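Local atomic coordinates of formate dehydrogenase subunit beta (Desulfovibrio gigas, PDB entry 1H0H), a protein that carries electrons through three [4Fe-4S] clusters as the small subunit of the formate dehydrogenase that reversibly oxidises formate to carbon dioxide. Residues Leu110-Tyr113 with Glu114-Ile117; Pro121-Val124 with Pro125-Val128. All coordinates share one frame; numbering follows the deposited sequence.

Contact 1 of 2, residues Leu110-Tyr113 with Glu114-Ile117; sequences LEDY and ESVI
The ring of Tyr113 has Glu114 over one face and Ile117 at its edge. Glu114 CG sits 3.8 Å from the centroid of the Tyr113 ring in a CH-pi contact, displaced toward the CE1 and CZ rim. The water that bridges Asp112 and Glu114 lies above the rim of this face too. At the edge, near the ring plane, the methyl Ile117 CD1 comes within 3.8 Å of Tyr113 CD1. The ring reaches this place because Tyr113 CG stands between its own backbone N and carbonyl carbon (chi1 76°), which swings the ring over the start of the next residue. The second flat group is the carboxylate of Asp112. Its OD2 is met by Ser115 OG at 2.6 Å, on the syn side but 29° out of the carboxylate plane. Its other oxygen, OD1, takes a weak bond from Ser115 N at 3.3 Å.

Asp112 is thus the N-cap of helix 113-119 in the dicluster ferredoxin domain, and both its oxygens are turned to Ser115. The bridging water extends the cap. It accepts from Glu114 N at 3.0 Å and donates to Asp112 OD1 and Glu114 OE2. This water may ease the repulsion between the two acids, whose like charges stand near each other. Inside the first turn, Ile117 N donates to Tyr113 O at 3.1 Å, while Val116 N makes a weaker bond to the same oxygen. Leu110 and Val116 meet loosely on the buried side, CD1 to CG2 at 4.3 Å. Both also pack on Met134 of strand 134-135. Val116 continues onto Thr83 and Ala84 of helix 79-84, and its side chain lies near that of Cys80, a ligand of one of the [4Fe-4S] clusters.

Contact 2 of 2, residues Pro121-Val124 with Pro125-Val128; sequences PYDV and PRKV. With SF4 (iron/sulfur cluster), chain N.
This loop, just after Cys120, forms part of the pocket of the [4Fe-4S] cluster held by Cys72, Cys75, Cys80 and Cys120. Pro121, Tyr122 and Pro125 touch the cluster through carbon. Pro125 CD is 3.6 Å from sulfide S3, Tyr122 CD2 3.5 Å from S4 and Pro121 CD 3.9 Å from S2. Val124 packs against Pro125, CB to CD at 3.5 Å.

Away from the cluster, Arg126 folds back over the loop. Its chain bends at chi2 (-72°), which carries the guanidinium to Asp123. There NH2 and NH1 form a salt bridge with Asp123 OD2 and OD1; both bonds are weak, the shorter 3.1 Å from NH2 to OD2. The two planes are 40° apart, so the pairing is not flat. Asp123 O receives weak bonds from both NH1 and NH2, the shorter from NH2 at 2.9 Å. NH1 also donates to Pro125 O at 2.7 Å, close to the guanidinium plane but well above the carbonyl plane. Asp43 gives NH2 a second carboxylate, and Phe44 O accepts from NE. Several bonds therefore fix the rotation of the guanidinium. Pro121, packed on the cluster right after Cys120, completes the Cys-Pro pair typical of ferredoxin-type cluster-binding loops.

From the N terminus, the chain leaves strand 101-103 and crosses a loop to contact 1, which caps helix 113-119 at its start. The helix ends just before Cys120, and contact 2 follows in the loop that leads into strand 126-127. The two contacts lie in series, neither nested nor crossed, with centres about 11 Å apart. They still touch in space. Tyr113 CZ packs on Lys127 CD at 3.6 Å, and Ile117 CG2 on Pro125 O at 3.7 Å. The helix thus lies against the strand that follows it. Strand 134-135 pairs with 126-127 and brings Met134 onto the helix, which ties helix, cluster loop and two-stranded sheet together.

Contact 1 of 2, residues Leu110-Tyr113 with Glu114-Ile117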
loop_
_atom_site.group_PDB
_atom_site.type_symbol
_atom_site.label_atom_id
_atom_site.label_comp_id
_atom_site.label_asym_id
_atom_site.label_seq_id
_atom_site.Cartn_x
_atom_site.Cartn_y
_atom_site.Cartn_z
ATOM N N LEU B 110 -47.716 11.529 12.862
ATOM C CA LEU B 110 -48.063 12.783 12.217
ATOM C C LEU B 110 -49.007 12.492 11.043
ATOM O O LEU B 110 -48.757 11.600 10.230
ATOM C CB LEU B 110 -46.807 13.494 11.716
ATOM C CG LEU B 110 -45.883 14.003 12.818
ATOM C CD1 LEU B 110 -44.569 14.514 12.228
ATOM C CD2 LEU B 110 -46.597 15.079 13.619
ATOM N N GLU B 111 -50.105 13.218 10.960
ATOM C CA GLU B 111 -50.954 13.040 9.795
ATOM C C GLU B 111 -50.361 13.793 8.591
ATOM O O GLU B 111 -50.484 13.334 7.457
ATOM C CB GLU B 111 -52.411 13.429 10.064
ATOM C CG GLU B 111 -52.679 14.912 10.226
ATOM C CD GLU B 111 -54.151 15.222 10.476
ATOM O OE1 GLU B 111 -54.827 14.438 11.185
ATOM O OE2 GLU B 111 -54.640 16.255 9.965
ATOM N N ASP B 112 -49.690 14.919 8.846
ATOM C CA ASP B 112 -49.165 15.728 7.756
ATOM C C ASP B 112 -47.640 15.768 7.697
ATOM O O ASP B 112 -46.992 16.747 8.055
ATOM C CB ASP B 112 -49.736 17.140 7.816
ATOM C CG ASP B 112 -49.338 17.979 6.613
ATOM O OD1 ASP B 112 -48.803 17.410 5.630
ATOM O OD2 ASP B 112 -49.544 19.219 6.570
ATOM N N TYR B 113 -47.046 14.705 7.210
ATOM C CA TYR B 113 -45.602 14.720 7.148
ATOM C C TYR B 113 -45.053 15.576 5.999
ATOM O O TYR B 113 -43.941 16.071 6.090
ATOM C CB TYR B 113 -45.063 13.308 7.013
ATOM C CG TYR B 113 -45.244 12.756 5.625
ATOM C CD1 TYR B 113 -44.330 13.038 4.637
ATOM C CD2 TYR B 113 -46.335 11.957 5.307
ATOM C CE1 TYR B 113 -44.475 12.536 3.372
ATOM C CE2 TYR B 113 -46.488 11.445 4.034
ATOM C CZ TYR B 113 -45.552 11.748 3.078
ATOM O OH TYR B 113 -45.660 11.260 1.791
ATOM N N GLU B 114 -45.809 15.732 4.916
ATOM C CA GLU B 114 -45.275 16.439 3.767
ATOM C C GLU B 114 -44.904 17.869 4.102
ATOM O O GLU B 114 -43.894 18.391 3.605
ATOM C CB GLU B 114 -46.244 16.422 2.593
ATOM C CG GLU B 114 -46.483 15.048 2.018
ATOM C CD GLU B 114 -47.508 15.098 0.914
ATOM O OE1 GLU B 114 -47.176 15.672 -0.141
ATOM O OE2 GLU B 114 -48.655 14.627 1.116
ATOM N N SER B 115 -45.720 18.490 4.946
ATOM C CA SER B 115 -45.530 19.877 5.311
ATOM C C SER B 115 -44.264 20.014 6.132
ATOM O O SER B 115 -43.562 21.016 6.016
ATOM C CB SER B 115 -46.727 20.402 6.106
ATOM O OG SER B 115 -47.845 20.658 5.253
ATOM N N VAL B 116 -43.968 18.992 6.935
ATOM C CA VAL B 116 -42.759 18.979 7.769
ATOM C C VAL B 116 -41.540 18.958 6.833
ATOM O O VAL B 116 -40.627 19.766 6.985
ATOM C CB VAL B 116 -42.753 17.760 8.728
ATOM C CG1 VAL B 116 -41.429 17.637 9.523
ATOM C CG2 VAL B 116 -43.922 17.852 9.678
ATOM N N ILE B 117 -41.555 18.078 5.833
ATOM C CA ILE B 117 -40.420 17.976 4.910
ATOM C C ILE B 117 -40.281 19.254 4.084
ATOM O O ILE B 117 -39.180 19.769 3.961
ATOM C CB ILE B 117 -40.527 16.732 4.007
ATOM C CG1 ILE B 117 -40.537 15.465 4.858
ATOM C CG2 ILE B 117 -39.353 16.648 2.996
ATOM C CD1 ILE B 117 -40.710 14.169 4.034
HETATM O O HOH W 1 -48.637 14.771 4.349
#

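Contact 2 of 2, residues Pro121-Val124 with Pro125-Val128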
loop_
_atom_site.group_PDB
_atom_site.type_symbol
_atom_site.label_atom_id
_atom_site.label_comp_id
_atom_site.label_asym_id
_atom_site.label_seq_id
_atom_site.Cartn_x
_atom_site.Cartn_y
_atom_site.Cartn_z
ATOM N N PRO B 121 -35.722 24.182 4.710
ATOM C CA PRO B 121 -35.117 24.962 3.624
ATOM C C PRO B 121 -34.004 24.176 2.960
ATOM O O PRO B 121 -33.630 24.469 1.826
ATOM C CB PRO B 121 -34.519 26.169 4.355
ATOM C CG PRO B 121 -35.215 26.205 5.677
ATOM C CD PRO B 121 -35.498 24.786 6.031
ATOM N N TYR B 122 -33.495 23.171 3.660
ATOM C CA TYR B 122 -32.359 22.414 3.188
ATOM C C TYR B 122 -32.719 21.044 2.628
ATOM O O TYR B 122 -31.839 20.275 2.252
ATOM C CB TYR B 122 -31.331 22.291 4.328
ATOM C CG TYR B 122 -31.001 23.648 4.893
ATOM C CD1 TYR B 122 -30.147 24.499 4.207
ATOM C CD2 TYR B 122 -31.598 24.108 6.063
ATOM C CE1 TYR B 122 -29.859 25.736 4.684
ATOM C CE2 TYR B 122 -31.330 25.366 6.550
ATOM C CZ TYR B 122 -30.447 26.166 5.852
ATOM O OH TYR B 122 -30.141 27.409 6.286
ATOM N N ASP B 123 -34.005 20.741 2.622
ATOM C CA ASP B 123 -34.541 19.497 2.096
ATOM C C ASP B 123 -33.879 18.276 2.718
ATOM O O ASP B 123 -33.461 17.368 2.019
ATOM C CB ASP B 123 -34.413 19.459 0.568
ATOM C CG ASP B 123 -35.146 18.295 -0.023
ATOM O OD1 ASP B 123 -36.192 17.917 0.546
ATOM O OD2 ASP B 123 -34.733 17.685 -1.030
ATOM N N VAL B 124 -33.772 18.282 4.042
ATOM C CA VAL B 124 -33.092 17.230 4.779
ATOM C C VAL B 124 -33.899 16.000 5.267
ATOM O O VAL B 124 -33.455 14.877 5.020
ATOM C CB VAL B 124 -32.241 17.832 5.933
ATOM C CG1 VAL B 124 -31.695 16.745 6.865
ATOM C CG2 VAL B 124 -31.099 18.675 5.361
ATOM N N PRO B 125 -35.049 16.175 5.924
ATOM C CA PRO B 125 -35.778 15.041 6.538
ATOM C C PRO B 125 -36.310 14.019 5.547
ATOM O O PRO B 125 -36.743 14.389 4.462
ATOM C CB PRO B 125 -36.994 15.696 7.207
ATOM C CG PRO B 125 -36.883 17.149 7.024
ATOM C CD PRO B 125 -35.741 17.462 6.132
ATOM N N ARG B 126 -36.336 12.755 5.942
ATOM C CA ARG B 126 -36.801 11.705 5.019
ATOM C C ARG B 126 -37.720 10.691 5.694
ATOM O O ARG B 126 -37.541 10.358 6.849
ATOM C CB ARG B 126 -35.599 11.000 4.372
ATOM C CG ARG B 126 -34.800 11.892 3.457
ATOM C CD ARG B 126 -35.500 12.205 2.164
ATOM N NE ARG B 126 -34.712 13.030 1.257
ATOM C CZ ARG B 126 -34.758 14.356 1.230
ATOM N NH1 ARG B 126 -35.523 15.033 2.084
ATOM N NH2 ARG B 126 -34.010 15.000 0.364
ATOM N N LYS B 127 -38.713 10.224 4.949
ATOM C CA LYS B 127 -39.703 9.295 5.450
ATOM C C LYS B 127 -39.377 7.861 5.047
ATOM O O LYS B 127 -38.990 7.606 3.915
ATOM C CB LYS B 127 -41.060 9.642 4.829
ATOM C CG LYS B 127 -42.246 8.936 5.467
ATOM C CD LYS B 127 -43.553 9.177 4.646
ATOM C CE LYS B 127 -43.594 8.335 3.356
ATOM N NZ LYS B 127 -43.988 6.902 3.555
ATOM N N VAL B 128 -39.587 6.920 5.967
ATOM C CA VAL B 128 -39.420 5.505 5.648
ATOM C C VAL B 128 -40.604 5.104 4.742
ATOM O O VAL B 128 -41.692 5.682 4.830
ATOM C CB VAL B 128 -39.448 4.653 6.926
ATOM C CG1 VAL B 128 -40.871 4.599 7.480
ATOM C CG2 VAL B 128 -38.889 3.251 6.670
HETATM FE FE1 SF4 N . -34.262 20.962 8.036
HETATM FE FE2 SF4 N . -32.608 19.941 9.994
HETATM FE FE3 SF4 N . -33.296 22.722 9.931
HETATM FE FE4 SF4 N . -35.217 20.838 10.566
HETATM S S1 SF4 N . -33.299 21.390 11.843
HETATM S S2 SF4 N . -35.512 22.504 9.175
HETATM S S3 SF4 N . -34.545 19.029 9.199
HETATM S S4 SF4 N . -32.002 21.494 8.357
#